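Local coordinates for reticulocyte binding protein (Streptococcus agalactiae COH1, PDB 3FAW) that probably hydrolyses alpha-1,6-glucosidic bonds of pullulan and related alpha-glucans, as a secreted, cell-wall-anchored pullulanase of group B Streptococcus, at residues A[320-325]-A[397-402]; A[535-540]-A[580-585]; A[257-262]-A[700-705]; A[129-134]-A[184-189]. All coordinates share one frame; numbering follows the deposited sequence.

Contact 1 (A[320-325]-A[397-402]); sequences SYFYVN and KTYLFE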
loop_
_atom_site.group_PDB
_atom_site.type_symbol
_atom_site.label_atom_id
_atom_site.label_comp_id
_atom_site.label_asym_id
_atom_site.label_seq_id
_atom_site.Cartn_x
_atom_site.Cartn_y
_atom_site.Cartn_z
ATOM N N SER A 320 6.928 5.045 9.996
ATOM C CA SER A 320 6.333 5.891 11.027
ATOM C C SER A 320 5.049 6.552 10.551
ATOM O O SER A 320 5.026 7.185 9.503
ATOM C CB SER A 320 7.310 6.978 11.487
ATOM O OG SER A 320 6.683 7.849 12.421
ATOM N N TYR A 321 3.986 6.372 11.332
ATOM C CA TYR A 321 2.715 7.061 11.103
ATOM C C TYR A 321 2.376 7.960 12.288
ATOM O O TYR A 321 2.866 7.748 13.400
ATOM C CB TYR A 321 1.579 6.075 10.802
ATOM C CG TYR A 321 1.418 4.916 11.768
ATOM C CD1 TYR A 321 0.605 5.030 12.900
ATOM C CD2 TYR A 321 2.040 3.692 11.528
ATOM C CE1 TYR A 321 0.435 3.963 13.778
ATOM C CE2 TYR A 321 1.869 2.613 12.400
ATOM C CZ TYR A 321 1.067 2.757 13.523
ATOM O OH TYR A 321 0.894 1.698 14.385
ATOM N N PHE A 322 1.532 8.956 12.032
ATOM C CA PHE A 322 1.406 10.126 12.906
ATOM C C PHE A 322 0.453 9.936 14.089
ATOM O O PHE A 322 0.830 10.167 15.241
ATOM C CB PHE A 322 0.970 11.342 12.068
ATOM C CG PHE A 322 1.002 12.653 12.816
ATOM C CD1 PHE A 322 2.151 13.434 12.822
ATOM C CD2 PHE A 322 -0.123 13.112 13.497
ATOM C CE1 PHE A 322 2.184 14.649 13.506
ATOM C CE2 PHE A 322 -0.103 14.325 14.181
ATOM C CZ PHE A 322 1.051 15.095 14.186
ATOM N N TYR A 323 -0.783 9.531 13.810
ATOM C CA TYR A 323 -1.809 9.442 14.855
ATOM C C TYR A 323 -1.644 8.172 15.690
ATOM O O TYR A 323 -2.226 7.129 15.382
ATOM C CB TYR A 323 -3.206 9.509 14.244
ATOM C CG TYR A 323 -3.488 10.808 13.528
ATOM C CD1 TYR A 323 -3.617 10.846 12.143
ATOM C CD2 TYR A 323 -3.628 12.002 14.233
ATOM C CE1 TYR A 323 -3.882 12.033 11.473
ATOM C CE2 TYR A 323 -3.893 13.203 13.569
ATOM C CZ TYR A 323 -4.016 13.205 12.188
ATOM O OH TYR A 323 -4.276 14.375 11.516
ATOM N N VAL A 324 -0.841 8.279 16.744
ATOM C CA VAL A 324 -0.509 7.137 17.593
ATOM C C VAL A 324 0.194 7.577 18.885
ATOM O O VAL A 324 0.838 8.630 18.928
ATOM C CB VAL A 324 0.415 6.138 16.847
ATOM C CG1 VAL A 324 1.817 6.721 16.685
ATOM C CG2 VAL A 324 0.471 4.793 17.567
ATOM N N ASN A 325 0.051 6.758 19.924
ATOM C CA ASN A 325 0.840 6.862 21.147
ATOM C C ASN A 325 1.602 5.560 21.305
ATOM O O ASN A 325 1.038 4.538 21.707
ATOM C CB ASN A 325 -0.042 7.105 22.377
ATOM C CG ASN A 325 0.763 7.208 23.675
ATOM O OD1 ASN A 325 1.996 7.203 23.668
ATOM N ND2 ASN A 325 0.059 7.314 24.794
ATOM N N LYS A 397 0.343 15.225 7.529
ATOM C CA LYS A 397 0.194 16.665 7.704
ATOM C C LYS A 397 0.965 17.386 6.616
ATOM O O LYS A 397 2.139 17.104 6.405
ATOM C CB LYS A 397 0.742 17.103 9.072
ATOM C CG LYS A 397 0.018 16.523 10.274
ATOM C CD LYS A 397 -1.399 17.054 10.387
ATOM C CE LYS A 397 -2.045 16.640 11.694
ATOM N NZ LYS A 397 -3.419 17.204 11.834
ATOM N N THR A 398 0.310 18.330 5.942
ATOM C CA THR A 398 0.935 19.089 4.855
ATOM C C THR A 398 2.223 19.784 5.310
ATOM O O THR A 398 3.180 19.880 4.545
ATOM C CB THR A 398 -0.052 20.136 4.269
ATOM O OG1 THR A 398 -1.216 19.467 3.769
ATOM C CG2 THR A 398 0.591 20.946 3.147
ATOM N N TYR A 399 2.257 20.242 6.561
ATOM C CA TYR A 399 3.428 20.947 7.084
ATOM C C TYR A 399 4.715 20.097 7.161
ATOM O O TYR A 399 5.814 20.647 7.127
ATOM C CB TYR A 399 3.119 21.630 8.431
ATOM C CG TYR A 399 2.779 20.725 9.605
ATOM C CD1 TYR A 399 3.736 19.880 10.172
ATOM C CD2 TYR A 399 1.513 20.758 10.183
ATOM C CE1 TYR A 399 3.429 19.073 11.261
ATOM C CE2 TYR A 399 1.197 19.959 11.275
ATOM C CZ TYR A 399 2.160 19.115 11.808
ATOM O OH TYR A 399 1.848 18.326 12.886
ATOM N N LEU A 400 4.578 18.774 7.248
ATOM C CA LEU A 400 5.734 17.871 7.348
ATOM C C LEU A 400 6.830 18.191 6.333
ATOM O O LEU A 400 8.016 18.197 6.670
ATOM C CB LEU A 400 5.299 16.402 7.186
ATOM C CG LEU A 400 4.783 15.724 8.454
ATOM C CD1 LEU A 400 3.980 14.458 8.138
ATOM C CD2 LEU A 400 5.960 15.410 9.390
ATOM N N PHE A 401 6.416 18.431 5.090
ATOM C CA PHE A 401 7.316 18.812 4.005
ATOM C C PHE A 401 7.195 20.295 3.638
ATOM O O PHE A 401 8.179 20.908 3.227
ATOM C CB PHE A 401 7.050 17.947 2.773
ATOM C CG PHE A 401 7.707 16.595 2.827
ATOM C CD1 PHE A 401 9.006 16.427 2.384
ATOM C CD2 PHE A 401 7.022 15.492 3.315
ATOM C CE1 PHE A 401 9.617 15.183 2.432
ATOM C CE2 PHE A 401 7.628 14.250 3.372
ATOM C CZ PHE A 401 8.925 14.095 2.924
ATOM N N GLU A 402 6.005 20.874 3.792
ATOM C CA GLU A 402 5.784 22.275 3.403
ATOM C C GLU A 402 6.598 23.241 4.261
ATOM O O GLU A 402 7.046 24.281 3.775
ATOM C CB GLU A 402 4.298 22.641 3.460
ATOM C CG GLU A 402 3.921 23.911 2.677
ATOM C CD GLU A 402 3.998 23.744 1.162
ATOM O OE1 GLU A 402 4.182 22.608 0.678
ATOM O OE2 GLU A 402 3.865 24.761 0.443
#

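Contact 2 (A[535-540]-A[580-585]); sequences AFITGG and DVIAKS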
loop_
_atom_site.group_PDB
_atom_site.type_symbol
_atom_site.label_atom_id
_atom_site.label_comp_id
_atom_site.label_asym_id
_atom_site.label_seq_id
_atom_site.Cartn_x
_atom_site.Cartn_y
_atom_site.Cartn_z
ATOM N N ALA A 535 -23.400 -11.871 -5.978
ATOM C CA ALA A 535 -22.481 -12.099 -7.090
ATOM C C ALA A 535 -22.266 -13.610 -7.247
ATOM O O ALA A 535 -23.092 -14.392 -6.777
ATOM C CB ALA A 535 -21.165 -11.367 -6.849
ATOM N N PHE A 536 -21.176 -14.026 -7.893
ATOM C CA PHE A 536 -21.013 -15.437 -8.276
ATOM C C PHE A 536 -21.145 -16.436 -7.117
ATOM O O PHE A 536 -21.886 -17.408 -7.230
ATOM C CB PHE A 536 -19.683 -15.671 -8.996
ATOM C CG PHE A 536 -19.614 -16.992 -9.718
ATOM C CD1 PHE A 536 -20.252 -17.161 -10.941
ATOM C CD2 PHE A 536 -18.917 -18.064 -9.177
ATOM C CE1 PHE A 536 -20.198 -18.374 -11.610
ATOM C CE2 PHE A 536 -18.855 -19.285 -9.844
ATOM C CZ PHE A 536 -19.499 -19.441 -11.059
ATOM N N ILE A 537 -20.428 -16.204 -6.018
ATOM C CA ILE A 537 -20.462 -17.124 -4.873
ATOM C C ILE A 537 -21.529 -16.766 -3.823
ATOM O O ILE A 537 -21.601 -17.419 -2.782
ATOM C CB ILE A 537 -19.069 -17.266 -4.184
ATOM C CG1 ILE A 537 -18.720 -16.025 -3.344
ATOM C CG2 ILE A 537 -17.990 -17.570 -5.227
ATOM C CD1 ILE A 537 -17.309 -16.044 -2.756
ATOM N N THR A 538 -22.347 -15.748 -4.098
ATOM C CA THR A 538 -23.381 -15.291 -3.159
ATOM C C THR A 538 -24.775 -15.204 -3.807
ATOM O O THR A 538 -25.604 -14.374 -3.415
ATOM C CB THR A 538 -23.007 -13.925 -2.537
ATOM O OG1 THR A 538 -22.724 -12.983 -3.576
ATOM C CG2 THR A 538 -21.787 -14.065 -1.629
ATOM N N GLY A 539 -25.020 -16.061 -4.795
ATOM C CA GLY A 539 -26.359 -16.225 -5.376
ATOM C C GLY A 539 -26.773 -15.273 -6.490
ATOM O O GLY A 539 -27.941 -15.246 -6.866
ATOM N N GLY A 540 -25.830 -14.502 -7.028
ATOM C CA GLY A 540 -26.122 -13.591 -8.141
ATOM C C GLY A 540 -25.483 -14.059 -9.441
ATOM O O GLY A 540 -24.259 -14.008 -9.568
ATOM N N ASP A 580 -17.825 -11.889 6.232
ATOM C CA ASP A 580 -18.863 -10.914 6.563
ATOM C C ASP A 580 -19.634 -10.419 5.338
ATOM O O ASP A 580 -20.842 -10.188 5.418
ATOM C CB ASP A 580 -18.261 -9.724 7.321
ATOM C CG ASP A 580 -17.737 -10.101 8.707
ATOM O OD1 ASP A 580 -18.014 -11.209 9.208
ATOM O OD2 ASP A 580 -17.045 -9.263 9.309
ATOM N N VAL A 581 -18.943 -10.253 4.213
ATOM C CA VAL A 581 -19.584 -9.803 2.972
ATOM C C VAL A 581 -20.452 -10.913 2.362
ATOM O O VAL A 581 -21.496 -10.640 1.776
ATOM C CB VAL A 581 -18.547 -9.286 1.941
ATOM C CG1 VAL A 581 -17.772 -10.445 1.301
ATOM C CG2 VAL A 581 -19.230 -8.438 0.881
ATOM N N ILE A 582 -20.025 -12.164 2.515
ATOM C CA ILE A 582 -20.845 -13.309 2.114
ATOM C C ILE A 582 -22.147 -13.355 2.918
ATOM O O ILE A 582 -23.223 -13.496 2.342
ATOM C CB ILE A 582 -20.079 -14.645 2.258
ATOM C CG1 ILE A 582 -19.059 -14.790 1.125
ATOM C CG2 ILE A 582 -21.045 -15.833 2.243
ATOM C CD1 ILE A 582 -18.059 -15.917 1.327
ATOM N N ALA A 583 -22.044 -13.218 4.240
ATOM C CA ALA A 583 -23.212 -13.235 5.128
ATOM C C ALA A 583 -24.164 -12.075 4.836
ATOM O O ALA A 583 -25.391 -12.237 4.883
ATOM C CB ALA A 583 -22.772 -13.199 6.590
ATOM N N LYS A 584 -23.590 -10.909 4.542
ATOM C CA LYS A 584 -24.366 -9.733 4.145
ATOM C C LYS A 584 -25.041 -9.940 2.793
ATOM O O LYS A 584 -26.218 -9.617 2.630
ATOM C CB LYS A 584 -23.467 -8.488 4.089
ATOM C CG LYS A 584 -24.108 -7.259 3.437
ATOM C CD LYS A 584 -25.334 -6.769 4.196
ATOM C CE LYS A 584 -25.953 -5.546 3.527
ATOM N NZ LYS A 584 -27.130 -5.033 4.283
ATOM N N SER A 585 -24.292 -10.486 1.836
ATOM C CA SER A 585 -24.781 -10.640 0.461
ATOM C C SER A 585 -25.962 -11.604 0.346
ATOM O O SER A 585 -26.911 -11.338 -0.392
ATOM C CB SER A 585 -23.644 -11.074 -0.464
ATOM O OG SER A 585 -22.660 -10.052 -0.559
HETATM O O HOH W 1 -21.834 -10.516 -3.093
#

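Contact 3 (A[257-262]-A[700-705]); sequences AKIANF and LRRSTD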
loop_
_atom_site.group_PDB
_atom_site.type_symbol
_atom_site.label_atom_id
_atom_site.label_comp_id
_atom_site.label_asym_id
_atom_site.label_seq_id
_atom_site.Cartn_x
_atom_site.Cartn_y
_atom_site.Cartn_z
ATOM N N ALA A 257 15.269 -13.166 0.086
ATOM C CA ALA A 257 14.571 -14.440 0.236
ATOM C C ALA A 257 15.129 -15.516 -0.690
ATOM O O ALA A 257 15.688 -15.214 -1.746
ATOM C CB ALA A 257 13.082 -14.261 -0.013
ATOM N N LYS A 258 14.982 -16.770 -0.271
ATOM C CA LYS A 258 15.242 -17.923 -1.125
ATOM C C LYS A 258 13.966 -18.767 -1.185
ATOM O O LYS A 258 13.795 -19.726 -0.431
ATOM C CB LYS A 258 16.432 -18.733 -0.600
ATOM C CG LYS A 258 17.735 -17.930 -0.539
ATOM C CD LYS A 258 18.899 -18.773 -0.031
ATOM C CE LYS A 258 20.144 -17.926 0.219
ATOM N NZ LYS A 258 19.976 -16.970 1.348
ATOM N N ILE A 259 13.068 -18.372 -2.085
ATOM C CA ILE A 259 11.770 -19.024 -2.250
ATOM C C ILE A 259 11.920 -20.149 -3.276
ATOM O O ILE A 259 12.375 -19.914 -4.397
ATOM C CB ILE A 259 10.689 -18.026 -2.748
ATOM C CG1 ILE A 259 10.673 -16.747 -1.899
ATOM C CG2 ILE A 259 9.311 -18.674 -2.726
ATOM C CD1 ILE A 259 9.781 -15.662 -2.455
ATOM N N ALA A 260 11.543 -21.367 -2.889
ATOM C CA ALA A 260 11.670 -22.530 -3.771
ATOM C C ALA A 260 10.752 -22.396 -4.983
ATOM O O ALA A 260 9.572 -22.083 -4.837
ATOM C CB ALA A 260 11.351 -23.812 -3.012
ATOM N N ASN A 261 11.307 -22.622 -6.173
ATOM C CA ASN A 261 10.549 -22.588 -7.431
ATOM C C ASN A 261 9.765 -21.287 -7.641
ATOM O O ASN A 261 8.615 -21.307 -8.086
ATOM C CB ASN A 261 9.607 -23.795 -7.527
ATOM C CG ASN A 261 10.348 -25.121 -7.537
ATOM O OD1 ASN A 261 10.325 -25.848 -8.531
ATOM N ND2 ASN A 261 11.010 -25.441 -6.430
ATOM N N PHE A 262 10.399 -20.166 -7.304
ATOM C CA PHE A 262 9.838 -18.836 -7.539
ATOM C C PHE A 262 10.603 -18.199 -8.698
ATOM O O PHE A 262 11.754 -17.799 -8.540
ATOM C CB PHE A 262 9.955 -17.979 -6.273
ATOM C CG PHE A 262 9.476 -16.565 -6.445
ATOM C CD1 PHE A 262 8.118 -16.283 -6.513
ATOM C CD2 PHE A 262 10.383 -15.512 -6.532
ATOM C CE1 PHE A 262 7.669 -14.976 -6.675
ATOM C CE2 PHE A 262 9.944 -14.200 -6.689
ATOM C CZ PHE A 262 8.585 -13.932 -6.763
ATOM N N LEU A 700 -1.739 -27.186 -4.001
ATOM C CA LEU A 700 -2.128 -27.456 -5.386
ATOM C C LEU A 700 -1.560 -26.401 -6.337
ATOM O O LEU A 700 -0.898 -26.734 -7.322
ATOM C CB LEU A 700 -3.655 -27.514 -5.514
ATOM C CG LEU A 700 -4.241 -27.670 -6.921
ATOM C CD1 LEU A 700 -3.640 -28.871 -7.646
ATOM C CD2 LEU A 700 -5.760 -27.775 -6.855
ATOM N N ARG A 701 -1.806 -25.132 -6.030
ATOM C CA ARG A 701 -1.352 -24.025 -6.880
ATOM C C ARG A 701 0.156 -24.062 -7.141
ATOM O O ARG A 701 0.590 -23.897 -8.275
ATOM C CB ARG A 701 -1.734 -22.674 -6.267
ATOM C CG ARG A 701 -1.290 -21.485 -7.100
ATOM C CD ARG A 701 -1.877 -20.171 -6.608
ATOM N NE ARG A 701 -1.553 -19.078 -7.525
ATOM C CZ ARG A 701 -2.132 -18.885 -8.712
ATOM N NH1 ARG A 701 -3.093 -19.693 -9.144
ATOM N NH2 ARG A 701 -1.754 -17.865 -9.468
ATOM N N ARG A 702 0.940 -24.287 -6.089
ATOM C CA ARG A 702 2.403 -24.292 -6.193
ATOM C C ARG A 702 2.962 -25.593 -6.779
ATOM O O ARG A 702 4.127 -25.646 -7.188
ATOM C CB ARG A 702 3.028 -24.012 -4.822
ATOM C CG ARG A 702 2.643 -22.644 -4.249
ATOM C CD ARG A 702 3.454 -22.280 -3.008
ATOM N NE ARG A 702 4.873 -22.098 -3.316
ATOM C CZ ARG A 702 5.840 -21.966 -2.408
ATOM N NH1 ARG A 702 5.562 -21.986 -1.108
ATOM N NH2 ARG A 702 7.101 -21.816 -2.803
ATOM N N SER A 703 2.132 -26.633 -6.829
ATOM C CA SER A 703 2.559 -27.939 -7.327
ATOM C C SER A 703 2.663 -28.009 -8.854
ATOM O O SER A 703 3.284 -28.929 -9.381
ATOM C CB SER A 703 1.607 -29.035 -6.833
ATOM O OG SER A 703 0.361 -28.985 -7.510
ATOM N N THR A 704 2.055 -27.056 -9.560
ATOM C CA THR A 704 1.984 -27.120 -11.025
ATOM C C THR A 704 1.842 -25.739 -11.669
ATOM O O THR A 704 1.039 -24.914 -11.224
ATOM C CB THR A 704 0.795 -28.008 -11.478
ATOM O OG1 THR A 704 0.644 -27.937 -12.900
ATOM C CG2 THR A 704 -0.503 -27.559 -10.819
ATOM N N ASP A 705 2.602 -25.509 -12.740
ATOM C CA ASP A 705 2.520 -24.250 -13.491
ATOM C C ASP A 705 1.262 -24.131 -14.368
ATOM O O ASP A 705 1.094 -23.131 -15.076
ATOM C CB ASP A 705 3.798 -23.999 -14.311
ATOM C CG ASP A 705 4.037 -25.042 -15.397
ATOM O OD1 ASP A 705 3.069 -25.497 -16.042
ATOM O OD2 ASP A 705 5.216 -25.387 -15.621
#

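Contact 4 (A[129-134]-A[184-189]); sequences YAYSGN and VWQTIL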
loop_
_atom_site.group_PDB
_atom_site.type_symbol
_atom_site.label_atom_id
_atom_site.label_comp_id
_atom_site.label_asym_id
_atom_site.label_seq_id
_atom_site.Cartn_x
_atom_site.Cartn_y
_atom_site.Cartn_z
ATOM N N TYR A 129 18.458 23.762 -8.153
ATOM C CA TYR A 129 18.774 23.130 -6.865
ATOM C C TYR A 129 18.713 21.603 -6.823
ATOM O O TYR A 129 19.093 21.018 -5.810
ATOM C CB TYR A 129 17.858 23.691 -5.772
ATOM C CG TYR A 129 17.723 25.196 -5.804
ATOM C CD1 TYR A 129 18.843 26.015 -5.750
ATOM C CD2 TYR A 129 16.471 25.802 -5.883
ATOM C CE1 TYR A 129 18.726 27.399 -5.785
ATOM C CE2 TYR A 129 16.342 27.177 -5.914
ATOM C CZ TYR A 129 17.473 27.972 -5.866
ATOM O OH TYR A 129 17.355 29.341 -5.898
ATOM N N ALA A 130 18.251 20.954 -7.893
ATOM C CA ALA A 130 18.199 19.490 -7.923
ATOM C C ALA A 130 19.554 18.926 -7.496
ATOM O O ALA A 130 20.589 19.311 -8.036
ATOM C CB ALA A 130 17.816 18.983 -9.307
ATOM N N TYR A 131 19.531 18.035 -6.508
ATOM C CA TYR A 131 20.741 17.555 -5.849
ATOM C C TYR A 131 20.786 16.038 -5.906
ATOM O O TYR A 131 19.763 15.382 -5.729
ATOM C CB TYR A 131 20.744 18.038 -4.397
ATOM C CG TYR A 131 21.994 17.719 -3.603
ATOM C CD1 TYR A 131 23.221 18.276 -3.945
ATOM C CD2 TYR A 131 21.938 16.889 -2.485
ATOM C CE1 TYR A 131 24.368 17.997 -3.203
ATOM C CE2 TYR A 131 23.073 16.603 -1.737
ATOM C CZ TYR A 131 24.284 17.159 -2.100
ATOM O OH TYR A 131 25.406 16.875 -1.360
ATOM N N SER A 132 21.974 15.492 -6.160
ATOM C CA SER A 132 22.168 14.043 -6.266
ATOM C C SER A 132 23.054 13.452 -5.158
ATOM O O SER A 132 23.285 12.247 -5.135
ATOM C CB SER A 132 22.765 13.701 -7.637
ATOM O OG SER A 132 21.917 14.138 -8.686
ATOM N N GLY A 133 23.535 14.286 -4.238
ATOM C CA GLY A 133 24.418 13.818 -3.165
ATOM C C GLY A 133 23.671 13.191 -1.999
ATOM O O GLY A 133 22.453 13.052 -2.033
ATOM N N ASN A 134 24.408 12.819 -0.957
ATOM C CA ASN A 134 23.814 12.184 0.215
ATOM C C ASN A 134 22.952 13.158 1.018
ATOM O O ASN A 134 23.318 14.316 1.208
ATOM C CB ASN A 134 24.901 11.585 1.119
ATOM C CG ASN A 134 24.331 10.708 2.223
ATOM O OD1 ASN A 134 24.609 10.919 3.404
ATOM N ND2 ASN A 134 23.526 9.721 1.842
ATOM N N VAL A 184 21.812 22.891 -0.346
ATOM C CA VAL A 184 21.952 21.812 0.637
ATOM C C VAL A 184 22.715 22.304 1.870
ATOM O O VAL A 184 23.892 22.654 1.786
ATOM C CB VAL A 184 22.675 20.578 0.039
ATOM C CG1 VAL A 184 22.851 19.488 1.097
ATOM C CG2 VAL A 184 21.912 20.039 -1.159
ATOM N N TRP A 185 22.031 22.324 3.010
ATOM C CA TRP A 185 22.619 22.779 4.265
ATOM C C TRP A 185 23.360 21.635 4.942
ATOM O O TRP A 185 22.825 20.538 5.062
ATOM C CB TRP A 185 21.531 23.322 5.185
ATOM C CG TRP A 185 20.858 24.517 4.617
ATOM C CD1 TRP A 185 19.831 24.529 3.713
ATOM C CD2 TRP A 185 21.168 25.885 4.893
ATOM N NE1 TRP A 185 19.481 25.823 3.417
ATOM C CE2 TRP A 185 20.285 26.675 4.127
ATOM C CE3 TRP A 185 22.107 26.521 5.713
ATOM C CZ2 TRP A 185 20.307 28.068 4.164
ATOM C CZ3 TRP A 185 22.131 27.907 5.745
ATOM C CH2 TRP A 185 21.237 28.665 4.976
ATOM N N GLN A 186 24.590 21.896 5.375
ATOM C CA GLN A 186 25.469 20.846 5.894
ATOM C C GLN A 186 26.256 21.255 7.141
ATOM O O GLN A 186 26.577 22.430 7.339
ATOM C CB GLN A 186 26.459 20.419 4.809
ATOM C CG GLN A 186 25.808 19.990 3.508
ATOM C CD GLN A 186 26.815 19.549 2.476
ATOM O OE1 GLN A 186 27.680 20.323 2.070
ATOM N NE2 GLN A 186 26.705 18.302 2.039
ATOM N N THR A 187 26.559 20.264 7.975
ATOM C CA THR A 187 27.517 20.421 9.068
ATOM C C THR A 187 28.122 19.076 9.471
ATOM O O THR A 187 27.703 18.023 8.987
ATOM C CB THR A 187 26.887 21.089 10.310
ATOM O OG1 THR A 187 27.922 21.431 11.239
ATOM C CG2 THR A 187 25.875 20.163 10.991
ATOM N N ILE A 188 29.122 19.138 10.345
ATOM C CA ILE A 188 29.701 17.954 10.972
ATOM C C ILE A 188 29.670 18.120 12.488
ATOM O O ILE A 188 30.287 19.042 13.031
ATOM C CB ILE A 188 31.154 17.720 10.521
ATOM C CG1 ILE A 188 31.208 17.417 9.022
ATOM C CG2 ILE A 188 31.777 16.567 11.309
ATOM C CD1 ILE A 188 32.614 17.239 8.492
ATOM N N LEU A 189 28.946 17.230 13.165
ATOM C CA LEU A 189 28.884 17.237 14.625
ATOM C C LEU A 189 30.118 16.524 15.175
ATOM O O LEU A 189 30.554 15.517 14.623
ATOM C CB LEU A 189 27.594 16.568 15.124
ATOM C CG LEU A 189 26.282 17.022 14.466
ATOM C CD1 LEU A 189 25.079 16.345 15.112
ATOM C CD2 LEU A 189 26.130 18.538 14.523
#

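Contact 1 (A[320-325]-A[397-402])
Lys-397 NZ donates a hydrogen bond of 3.0 Å to Tyr-323 OH. This is the one polar bond between the two segments. Lys-397 CE also lies close, 3.2 Å from Tyr-323 OH. The phenol oxygen is therefore met by the last two atoms of the lysine chain. The lysine reaches it by passing Phe-322. Its CG sits over the middle of one face of the Phe-322 ring, 4.3 Å from the centroid and 10° off the normal, a CH-pi contact. A bend at chi2 (-67°) then turns the chain, and from there it runs extended to NZ. Lys-397 CE passes 3.9 Å from Phe-322 CE2 on the way.

Tyr-399 approaches the same phenylalanine with its hydroxyl. Tyr-399 OH is 3.6 Å from Phe-322 CZ, and the two side chains cross at about a right angle. That hydroxyl has its polar partner in Lys-237 O, so its contact with the ring is packing. One face of the Tyr-399 ring receives Lys-397 CB, off-centre and 3.6 Å above the plane. Within 320-325 the two rings are neighbours. Phe-322 CD2 lies over the rim of one Tyr-323 face, while Tyr-323 CD2 meets the Phe-322 edge in plane.

An inverse gamma turn is centred on Tyr-323, with Phe-322 just before it, and a bound calcium ion lies about 6 Å from the Tyr-323 side chain. The contact joins the loops that follow strands 312-315 and 385-390, the second and third strands of the alpha-amylase-type TIM barrel.

Contact 2 (A[535-540]-A[580-585])
Ser-585, which packs against Thr-538, grips the Val-581 carbonyl from both faces of its plane. Ser-585 OG comes from one face, 2.7 Å from Val-581 O and tilted 33° from the plane. Its own backbone N comes from the other. Across the contact, Ala-535 O is held in the same manner, by Thr-538 N and Gly-540 N on opposite faces.

Between these two carbonyls the side chains meet. Thr-538 CB lies 3.6 Å from Ser-585 CB. The methyl Thr-538 CG2 rests against the helix, 3.9 Å from Ile-582 CA. Farther along, the CD1 methyls of Ile-537 and Ile-582 touch at 4.2 Å, with the chains crossing at about a right angle. Met-607 and Ile-597 of helix 590-609 extend this apolar packing.

Thr-538 OG1 stands between the backbone N and the carbonyl carbon (chi1 54°). There Thr-538 OG1 takes a nearly straight bond of 2.7 Å from Ala-535 N, which ties the turn together. A water joins the hydroxyls, 2.7 Å from Thr-538 OG1, and donates to Ser-585 OG.

The loop 535-540 thus lies on helix 578-586 through aliphatic carbons. The buried hydroxyls of Thr-538 and Ser-585 are satisfied within their own segments and by one bridging water.

Contact 3 (A[257-262]-A[700-705])
Arg-702 crosses Ile-259 at about a right angle, at the N-terminal end of the TIM-barrel strands. It extends from the end of helix 685-703, which follows the last barrel strand. The loop it meets precedes the first strand, 269-273. That loop makes a type II beta turn from Ile-259 to Phe-262, which offers Ala-260 O to the arginine.

The arginine starts with CG anti to the carbonyl carbon and runs extended at chi2. A bend at chi3 (66°) then sets the direction of the guanidinium, which points its edge at the turn. Ala-260 O lies in the guanidinium plane, next to NH2. Ile-259 CG2 approaches Arg-702 NH2 obliquely, at 3.8 Å. Ile-259 divides its branches: CG2 meets the arginine, while CD1 lies over one face of the Phe-262 ring, offset toward the rim.

The other terminal nitrogen, NH1, bonds to Gly-309 O just before the second barrel strand. One guanidinium therefore touches chain leading into both of the first two strands. The contact is a small one at the surface. Its single polar link between the segments, Arg-702 NH2 to Ala-260 O, is weak: 3.2 Å long, with an N-H...O angle of 127°.

Contact 4 (A[129-134]-A[184-189])
Tyr-131 and Val-184 meet in a CH-pi contact. Val-184 CG2 points at the middle of one face of the Tyr-131 ring, 3.3 Å from the centroid and 11° off the normal. The fit is tight, as Val-184 CG2 is 3.4 Å from Tyr-131 CG and still 3.8 Å from Tyr-131 CZ at the far end of the ring. The valine places this methyl with CG2 anti to the carbonyl carbon. The other methyl, Val-184 CG1, reaches only the rim, 4.1 Å from Tyr-131 CE2. The tyrosine has its CG anti to the backbone N (chi1 -175°), and this lays the ring over Val-184 and roughly along the strand, with OH toward Gln-186.

Backbone groups of its own segment complete the surroundings of the ring. Gly-133 N sits over the centre of the opposite face, 3.4 Å above the plane. The ring is thus sandwiched between a peptide nitrogen and a methyl. Asn-134 O lies at the edge, in plane.

Strand 184-189 belongs to the antiparallel sheet of the CBM48 (isoamylase N-terminal) domain, and it pairs with strands 146-151 and 170-179. Trp-151 of the former strand also touches both Tyr-131 and Val-184.

Polar contact between the segments is slight. Gln-186 NE2 stands 3.9 Å from Tyr-131 OH, with amide and ring planes 86° apart, and bonds to Ser-149 OG instead. The carbonyls of Tyr-131 and Gly-133 both accept from Arg-436 NH1, on helix 432-449 of the catalytic barrel.

In the fold
Contacts 1, 2 and 3 belong to the TIM barrel and its loops; contact 4 packs the loop after helix 122-129 on a strand of the CBM48 domain. Contacts 1 and 4 are close neighbours, with centres about 23 Å and nearest atoms about 12 Å apart. Contacts 2 and 3 come to about 16 Å at their nearest atoms. Contacts 1 and 2 are nested within the loop closed by contact 3. Contacts 2 and 4 are the most widely separated pair, at about 56 Å between centres. Bound calcium lies about 6 Å from the Tyr-323 side chain in contact 1 and about 8 Å from that of Arg-702 in contact 3.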